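Protein SeqA (Vibrio cholerae, PDB 3SK7) binds pairs of hemimethylated GATC sequences in the oriC region and so keeps newly replicated origins from firing again in the same cell cycle. Local coordinates at residues L11-F17 and L29-T33; R53-A57 and M94-V98; I24-M28 and K73-N77. All blocks are in the same frame, centred on the assembly; numbering follows the deposited sequence.

Contact 1. Residues L11-F17 and L29-T33; sequences LLISDEF and LILST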
loop_
_atom_site.group_PDB
_atom_site.type_symbol
_atom_site.label_atom_id
_atom_site.label_comp_id
_atom_site.label_asym_id
_atom_site.label_seq_id
_atom_site.Cartn_x
_atom_site.Cartn_y
_atom_site.Cartn_z
ATOM N N LEU A 11 -9.126 -10.095 -1.192
ATOM C CA LEU A 11 -7.763 -10.187 -0.672
ATOM C C LEU A 11 -7.744 -10.582 0.812
ATOM O O LEU A 11 -6.955 -11.465 1.243
ATOM C CB LEU A 11 -7.030 -8.860 -0.868
ATOM C CG LEU A 11 -5.633 -8.779 -0.255
ATOM C CD1 LEU A 11 -4.700 -9.719 -0.967
ATOM C CD2 LEU A 11 -5.082 -7.398 -0.330
ATOM N N LEU A 12 -8.573 -9.909 1.593
ATOM C CA LEU A 12 -8.488 -10.054 3.033
ATOM C C LEU A 12 -8.834 -11.468 3.492
ATOM O O LEU A 12 -8.370 -11.907 4.543
ATOM C CB LEU A 12 -9.410 -9.063 3.720
ATOM C CG LEU A 12 -9.049 -7.595 3.599
ATOM C CD1 LEU A 12 -10.013 -6.750 4.397
ATOM C CD2 LEU A 12 -7.661 -7.390 4.087
ATOM N N ILE A 13 -9.638 -12.173 2.705
ATOM C CA ILE A 13 -10.044 -13.531 3.080
ATOM C C ILE A 13 -9.294 -14.606 2.280
ATOM O O ILE A 13 -9.568 -15.806 2.414
ATOM C CB ILE A 13 -11.555 -13.748 2.921
ATOM C CG1 ILE A 13 -11.979 -13.684 1.459
ATOM C CG2 ILE A 13 -12.284 -12.746 3.750
ATOM C CD1 ILE A 13 -13.460 -13.969 1.216
ATOM N N SER A 14 -8.334 -14.167 1.475
ATOM C CA SER A 14 -7.546 -15.071 0.628
ATOM C C SER A 14 -6.500 -15.849 1.409
ATOM O O SER A 14 -6.010 -15.417 2.449
ATOM C CB SER A 14 -6.853 -14.304 -0.510
ATOM O OG SER A 14 -5.754 -13.527 -0.056
ATOM N N ASP A 15 -6.155 -17.014 0.894
ATOM C CA ASP A 15 -5.134 -17.852 1.538
ATOM C C ASP A 15 -3.777 -17.143 1.552
ATOM O O ASP A 15 -3.056 -17.173 2.537
ATOM C CB ASP A 15 -4.968 -19.174 0.783
ATOM C CG ASP A 15 -6.082 -20.178 1.057
ATOM O OD1 ASP A 15 -6.921 -19.919 1.935
ATOM O OD2 ASP A 15 -6.093 -21.252 0.402
ATOM N N GLU A 16 -3.459 -16.463 0.455
ATOM C CA GLU A 16 -2.174 -15.801 0.318
ATOM C C GLU A 16 -1.982 -14.735 1.392
ATOM O O GLU A 16 -0.928 -14.660 2.008
ATOM C CB GLU A 16 -1.991 -15.190 -1.071
ATOM C CG GLU A 16 -0.633 -14.466 -1.197
ATOM C CD GLU A 16 -0.453 -13.689 -2.500
ATOM O OE1 GLU A 16 -1.432 -13.564 -3.272
ATOM O OE2 GLU A 16 0.681 -13.200 -2.748
ATOM N N PHE A 17 -3.014 -13.926 1.616
ATOM C CA PHE A 17 -2.963 -12.919 2.640
ATOM C C PHE A 17 -2.955 -13.496 4.059
ATOM O O PHE A 17 -2.241 -12.995 4.931
ATOM C CB PHE A 17 -4.126 -11.927 2.445
ATOM C CG PHE A 17 -4.039 -10.711 3.331
ATOM C CD1 PHE A 17 -3.275 -9.627 2.967
ATOM C CD2 PHE A 17 -4.725 -10.657 4.532
ATOM C CE1 PHE A 17 -3.190 -8.519 3.774
ATOM C CE2 PHE A 17 -4.649 -9.543 5.333
ATOM C CZ PHE A 17 -3.871 -8.474 4.944
ATOM N N LEU A 29 1.501 -6.497 0.132
ATOM C CA LEU A 29 0.513 -7.161 -0.694
ATOM C C LEU A 29 -0.728 -6.283 -0.886
ATOM O O LEU A 29 -1.321 -6.261 -1.952
ATOM C CB LEU A 29 0.145 -8.522 -0.108
ATOM C CG LEU A 29 -0.848 -9.368 -0.895
ATOM C CD1 LEU A 29 -0.423 -9.517 -2.343
ATOM C CD2 LEU A 29 -1.003 -10.728 -0.245
ATOM N N ILE A 30 -1.104 -5.549 0.141
ATOM C CA ILE A 30 -2.193 -4.582 0.004
ATOM C C ILE A 30 -1.877 -3.535 -1.079
ATOM O O ILE A 30 -2.710 -3.270 -1.974
ATOM C CB ILE A 30 -2.466 -3.887 1.339
ATOM C CG1 ILE A 30 -3.241 -4.809 2.276
ATOM C CG2 ILE A 30 -3.269 -2.592 1.152
ATOM C CD1 ILE A 30 -3.177 -4.412 3.744
ATOM N N LEU A 31 -0.674 -2.959 -1.020
ATOM C CA LEU A 31 -0.271 -1.992 -2.039
ATOM C C LEU A 31 -0.215 -2.614 -3.442
ATOM O O LEU A 31 -0.704 -2.023 -4.410
ATOM C CB LEU A 31 1.054 -1.355 -1.688
ATOM C CG LEU A 31 1.057 -0.474 -0.435
ATOM C CD1 LEU A 31 2.483 -0.188 -0.010
ATOM C CD2 LEU A 31 0.311 0.812 -0.664
ATOM N N SER A 32 0.361 -3.803 -3.550
ATOM C CA SER A 32 0.423 -4.468 -4.848
ATOM C C SER A 32 -0.974 -4.674 -5.399
ATOM O O SER A 32 -1.206 -4.545 -6.613
ATOM C CB SER A 32 1.110 -5.833 -4.741
ATOM O OG SER A 32 2.490 -5.727 -4.421
ATOM N N THR A 33 -1.889 -5.042 -4.515
ATOM C CA THR A 33 -3.254 -5.347 -4.928
ATOM C C THR A 33 -3.993 -4.089 -5.380
ATOM O O THR A 33 -4.725 -4.108 -6.370
ATOM C CB THR A 33 -4.024 -6.042 -3.816
ATOM O OG1 THR A 33 -3.395 -7.286 -3.492
ATOM C CG2 THR A 33 -5.459 -6.329 -4.245
#
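The end of helix 3-12 and the start of helix 15-18 pack against one flank of helix 23-37 in the SeqA C-terminal domain; the turn between the first two stays clear of it. Leu11 and Leu29 are the central pair. The t,p rotamer of Leu11 spreads its two methyls over helix 23-37: CD1 lies 3.9 Å from Leu29 CG, and CD2 sits 4.0 Å from Ile30 CA and 3.6 Å from Thr33 OG1. Leu29 has the same t,p rotamer and points toward residues 11-17. Its CD2 reaches the edge of the Phe17 ring, 4.1 Å from Phe17 CD1. The t rotamer of Phe17 also brings CE1 to 4.0 Å from Ile30 CG1. Glu16 is extended and lays its CD 3.8 Å from Leu29 CD2, at the exposed margin.

The hydroxyls of Ser14 and Thr33 bond within their own segments. Ser14 is the N-cap of helix 15-18. In its p rotamer OG accepts from Phe17 N (3.2 Å) and donates to Leu11 O (2.7 Å), which ties the two helices together. Thr33 OG1 turns back to Leu29 O at 2.8 Å. The contact is mainly apolar: packed carbon joins the segments, while hydrogen bonds shape each one separately.

Contact 2. Residues R53-A57 and M94-V98; sequences RVYFA and MVEQV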
loop_
_atom_site.group_PDB
_atom_site.type_symbol
_atom_site.label_atom_id
_atom_site.label_comp_id
_atom_site.label_asym_id
_atom_site.label_seq_id
_atom_site.Cartn_x
_atom_site.Cartn_y
_atom_site.Cartn_z
ATOM N N ARG A 53 6.214 14.828 3.702
ATOM C CA ARG A 53 7.134 13.724 3.467
ATOM C C ARG A 53 6.737 12.928 2.226
ATOM O O ARG A 53 5.564 12.712 1.961
ATOM C CB ARG A 53 7.198 12.795 4.688
ATOM N N VAL A 54 7.740 12.525 1.462
ATOM C CA VAL A 54 7.556 11.623 0.330
ATOM C C VAL A 54 7.554 10.198 0.847
ATOM O O VAL A 54 8.488 9.784 1.519
ATOM C CB VAL A 54 8.705 11.778 -0.716
ATOM C CG1 VAL A 54 8.496 10.863 -1.920
ATOM C CG2 VAL A 54 8.779 13.202 -1.189
ATOM N N TYR A 55 6.508 9.454 0.514
ATOM C CA TYR A 55 6.398 8.074 0.901
ATOM C C TYR A 55 6.664 7.123 -0.255
ATOM O O TYR A 55 7.167 6.020 -0.025
ATOM C CB TYR A 55 4.988 7.796 1.446
ATOM C CG TYR A 55 4.695 8.406 2.773
ATOM C CD1 TYR A 55 5.571 8.259 3.833
ATOM C CD2 TYR A 55 3.531 9.111 2.982
ATOM C CE1 TYR A 55 5.300 8.818 5.081
ATOM C CE2 TYR A 55 3.251 9.675 4.226
ATOM C CZ TYR A 55 4.151 9.524 5.260
ATOM O OH TYR A 55 3.895 10.077 6.495
ATOM N N PHE A 56 6.309 7.527 -1.468
ATOM C CA PHE A 56 6.389 6.683 -2.641
ATOM C C PHE A 56 7.241 7.340 -3.719
ATOM O O PHE A 56 7.282 8.578 -3.836
ATOM C CB PHE A 56 5.009 6.443 -3.223
ATOM C CG PHE A 56 4.071 5.739 -2.287
ATOM C CD1 PHE A 56 3.204 6.447 -1.478
ATOM C CD2 PHE A 56 4.060 4.359 -2.225
ATOM C CE1 PHE A 56 2.358 5.786 -0.598
ATOM C CE2 PHE A 56 3.208 3.692 -1.363
ATOM C CZ PHE A 56 2.359 4.397 -0.560
ATOM N N ALA A 57 7.851 6.489 -4.536
ATOM C CA ALA A 57 8.550 6.944 -5.720
ATOM C C ALA A 57 8.493 5.868 -6.787
ATOM O O ALA A 57 8.053 4.753 -6.513
ATOM C CB ALA A 57 9.997 7.309 -5.406
ATOM N N MET A 94 -0.630 5.360 5.811
ATOM C CA MET A 94 -0.231 5.457 4.405
ATOM C C MET A 94 -1.253 4.772 3.497
ATOM O O MET A 94 -1.644 5.309 2.448
ATOM C CB MET A 94 1.140 4.827 4.212
ATOM C CG MET A 94 2.238 5.554 4.985
ATOM S SD MET A 94 3.794 4.650 5.148
ATOM C CE MET A 94 4.191 4.615 3.422
ATOM N N VAL A 95 -1.673 3.574 3.903
ATOM C CA VAL A 95 -2.659 2.844 3.115
ATOM C C VAL A 95 -4.013 3.583 3.096
ATOM O O VAL A 95 -4.679 3.658 2.067
ATOM C CB VAL A 95 -2.836 1.412 3.639
ATOM C CG1 VAL A 95 -4.086 0.773 3.066
ATOM C CG2 VAL A 95 -1.630 0.563 3.310
ATOM N N GLU A 96 -4.398 4.133 4.235
ATOM C CA GLU A 96 -5.614 4.912 4.276
ATOM C C GLU A 96 -5.560 6.102 3.320
ATOM O O GLU A 96 -6.502 6.340 2.575
ATOM C CB GLU A 96 -5.872 5.420 5.702
ATOM C CG GLU A 96 -7.069 6.354 5.803
ATOM C CD GLU A 96 -7.275 6.910 7.183
ATOM O OE1 GLU A 96 -6.300 7.021 7.977
ATOM O OE2 GLU A 96 -8.430 7.266 7.460
ATOM N N GLN A 97 -4.459 6.848 3.351
ATOM C CA GLN A 97 -4.308 8.008 2.482
ATOM C C GLN A 97 -4.463 7.616 1.022
ATOM O O GLN A 97 -5.199 8.282 0.219
ATOM C CB GLN A 97 -2.943 8.669 2.694
ATOM C CG GLN A 97 -2.832 9.437 4.000
ATOM C CD GLN A 97 -1.403 9.777 4.403
ATOM O OE1 GLN A 97 -0.475 9.753 3.588
ATOM N NE2 GLN A 97 -1.224 10.102 5.681
ATOM N N VAL A 98 -3.796 6.530 0.645
ATOM C CA VAL A 98 -3.886 6.059 -0.721
ATOM C C VAL A 98 -5.323 5.642 -1.089
ATOM O O VAL A 98 -5.851 6.022 -2.151
ATOM C CB VAL A 98 -2.926 4.882 -0.945
ATOM C CG1 VAL A 98 -3.188 4.187 -2.268
ATOM C CG2 VAL A 98 -1.465 5.351 -0.887
#
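This contact is helix-on-sheet packing in the SeqA C-terminal domain, with a Met-aromatic contact in it. Helix 88-101 lies against the strand 56-57 edge of a small antiparallel sheet and the residues leading into that strand.

Val54 and the modelled atoms of Arg53, which end at CB, do not touch the helix. Val54 instead packs on Leu63 of helix 60-66. Tyr55 is the first residue to engage. Its CA is 7.9 Å from the CA of Met94, the closest backbone approach, and its side chain points toward the helix. Met94 CG sits over one ring face, 4.2 Å from the centroid of the Tyr55 ring and only 4° off the normal, a CH-pi contact. The sulfur follows: Met94 SD is 4.5 Å from the same centroid, in an oblique position. The methionine thus lies along the ring with both its chain and its sulfur. Its methyl then bends back, so that Met94 CE is 3.8 Å from Tyr55 CB. At the exposed margin, Tyr55 CE2 is 3.8 Å from Gln97 OE1.

Phe56 goes deeper. Its ring is buried among Leu31 of helix 23-37, Thr46 and Met47 of helix 39-47, and Ile75. Ala57 continues the strand, paired with Trp81, and is out of reach of the helix.

On the helix, Met94 and Val98 are one turn apart and linked by the Val98 N to Met94 O bond of 3.1 Å. Both therefore meet the Phe56 ring: Met94 CE is 4.4 Å from Phe56 CZ, and Val98 CG2 is 3.9 Å from Phe56 CE1.

Contact 3. Residues I24-M28 and K73-N77; sequences IDRFM and KAIPN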
loop_
_atom_site.group_PDB
_atom_site.type_symbol
_atom_site.label_atom_id
_atom_site.label_comp_id
_atom_site.label_asym_id
_atom_site.label_seq_id
_atom_site.Cartn_x
_atom_site.Cartn_y
_atom_site.Cartn_z
ATOM N N ILE A 24 4.820 -6.073 7.410
ATOM C CA ILE A 24 5.450 -5.532 6.210
ATOM C C ILE A 24 4.919 -6.229 4.942
ATOM O O ILE A 24 4.679 -5.593 3.918
ATOM C CB ILE A 24 6.973 -5.623 6.261
ATOM C CG1 ILE A 24 7.592 -5.067 4.988
ATOM C CG2 ILE A 24 7.442 -7.056 6.483
ATOM C CD1 ILE A 24 7.322 -3.648 4.768
ATOM N N ASP A 25 4.703 -7.538 5.030
ATOM C CA ASP A 25 4.292 -8.298 3.872
ATOM C C ASP A 25 2.817 -8.084 3.577
ATOM O O ASP A 25 2.415 -8.032 2.422
ATOM C CB ASP A 25 4.589 -9.772 4.062
ATOM C CG ASP A 25 6.083 -10.038 4.197
ATOM O OD1 ASP A 25 6.897 -9.529 3.369
ATOM O OD2 ASP A 25 6.426 -10.728 5.151
ATOM N N ARG A 26 2.017 -7.894 4.629
ATOM C CA ARG A 26 0.635 -7.605 4.434
ATOM C C ARG A 26 0.505 -6.213 3.798
ATOM O O ARG A 26 -0.261 -6.020 2.849
ATOM C CB ARG A 26 -0.092 -7.626 5.757
ATOM C CG ARG A 26 -0.145 -9.011 6.365
ATOM C CD ARG A 26 -1.206 -9.140 7.439
ATOM N NE ARG A 26 -0.835 -8.438 8.652
ATOM C CZ ARG A 26 -0.178 -8.999 9.663
ATOM N NH1 ARG A 26 0.202 -10.256 9.586
ATOM N NH2 ARG A 26 0.124 -8.307 10.752
ATOM N N PHE A 27 1.269 -5.257 4.330
ATOM C CA PHE A 27 1.356 -3.891 3.792
ATOM C C PHE A 27 1.692 -3.939 2.304
ATOM O O PHE A 27 1.023 -3.329 1.468
ATOM C CB PHE A 27 2.404 -3.133 4.595
ATOM C CG PHE A 27 2.725 -1.744 4.109
ATOM C CD1 PHE A 27 1.804 -0.725 4.204
ATOM C CD2 PHE A 27 3.978 -1.451 3.629
ATOM C CE1 PHE A 27 2.132 0.567 3.838
ATOM C CE2 PHE A 27 4.298 -0.162 3.261
ATOM C CZ PHE A 27 3.371 0.837 3.357
ATOM N N MET A 28 2.757 -4.655 1.973
ATOM C CA MET A 28 3.174 -4.768 0.589
ATOM C C MET A 28 2.136 -5.414 -0.341
ATOM O O MET A 28 1.920 -4.934 -1.468
ATOM C CB MET A 28 4.507 -5.508 0.486
ATOM C CG MET A 28 5.708 -4.727 1.003
ATOM S SD MET A 28 5.898 -3.166 0.148
ATOM C CE MET A 28 7.608 -2.809 0.331
ATOM N N LYS A 73 11.690 0.018 -0.295
ATOM C CA LYS A 73 11.485 -1.322 -0.827
ATOM C C LYS A 73 10.570 -1.290 -2.053
ATOM O O LYS A 73 9.616 -0.509 -2.107
ATOM C CB LYS A 73 10.862 -2.201 0.259
ATOM C CG LYS A 73 10.829 -3.684 -0.036
ATOM C CD LYS A 73 10.258 -4.446 1.161
ATOM C CE LYS A 73 10.554 -5.928 1.089
ATOM N NZ LYS A 73 10.085 -6.609 2.324
ATOM N N ALA A 74 10.826 -2.166 -3.016
ATOM C CA ALA A 74 10.002 -2.260 -4.195
ATOM C C ALA A 74 8.678 -2.897 -3.866
ATOM O O ALA A 74 8.624 -3.892 -3.124
ATOM C CB ALA A 74 10.717 -3.054 -5.268
ATOM N N ILE A 75 7.612 -2.299 -4.390
ATOM C CA ILE A 75 6.287 -2.886 -4.265
ATOM C C ILE A 75 6.103 -3.935 -5.356
ATOM O O ILE A 75 6.112 -3.634 -6.531
ATOM C CB ILE A 75 5.190 -1.829 -4.367
ATOM C CG1 ILE A 75 5.389 -0.774 -3.294
ATOM C CG2 ILE A 75 3.823 -2.454 -4.185
ATOM C CD1 ILE A 75 4.481 0.456 -3.456
ATOM N N PRO A 76 5.993 -5.199 -4.958
ATOM C CA PRO A 76 5.989 -6.273 -5.951
ATOM C C PRO A 76 4.939 -6.121 -7.054
ATOM O O PRO A 76 3.808 -5.682 -6.786
ATOM C CB PRO A 76 5.689 -7.524 -5.106
ATOM C CG PRO A 76 6.197 -7.202 -3.770
ATOM C CD PRO A 76 5.917 -5.713 -3.587
ATOM N N ASN A 77 5.339 -6.448 -8.281
ATOM C CA ASN A 77 4.463 -6.403 -9.436
ATOM C C ASN A 77 4.006 -4.986 -9.754
ATOM O O ASN A 77 2.979 -4.769 -10.365
ATOM C CB ASN A 77 3.270 -7.332 -9.226
ATOM C CG ASN A 77 3.691 -8.772 -9.053
ATOM O OD1 ASN A 77 3.261 -9.458 -8.127
ATOM N ND2 ASN A 77 4.554 -9.232 -9.941
#
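Lys73, on edge strand 73-74, starts the contact. Its side chain is fully extended and runs obliquely across helix 23-37. The aliphatic part meets Met28, with Met28 CE a tight 3.2 Å from Lys73 CD; two conformers of the lysine are deposited. The amino group ends near the preceding turn of the helix. Lys73 NZ is 4.0 Å from Ile24 CG1 and 4.4 Å from Asp25 OD1, so the charges attract but form no salt bridge.

Ala74 points its methyl away, but Met28 CE lies 3.8 Å from Ala74 O. Ile75 marks the closest backbone approach, its CA 6.1 Å from the CA of Met28. Ile75 CG1 is 4.2 Å from Met28 SD. Pro76 then adds its ring, with CD 4.3 Å from Met28 CB. Pro76 O is probably hydrogen-bonded to Ser32 OG, which also meets Met28 O.

Met28, in an m,m,t rotamer, is thus the shared partner of all four residues. This is helix-on-sheet packing: a helix against an edge strand of the small antiparallel sheet and the loop after it.

How the contacts relate
All three contacts lie in the SeqA C-terminal domain, and helix 23-37 connects them. Contacts 1 and 3 use successive parts of this helix, with centres about 11 Å apart. They meet where Ser32 OG lies 2.7 Å from Pro76 O, a probable hydrogen bond, and where Phe17 CZ packs 3.7 Å from Arg26 CD. Contacts 2 and 3 reach the two outer strands of one sheet, about 13 Å apart between centres. Phe27 bridges them: its CZ is 3.9 Å from Met94 CE. Contacts 1 and 2 lie on opposite sides of the chain's centre, about 18 Å apart between centres, yet Leu31 CD2 still touches Phe56 CZ at 4.1 Å.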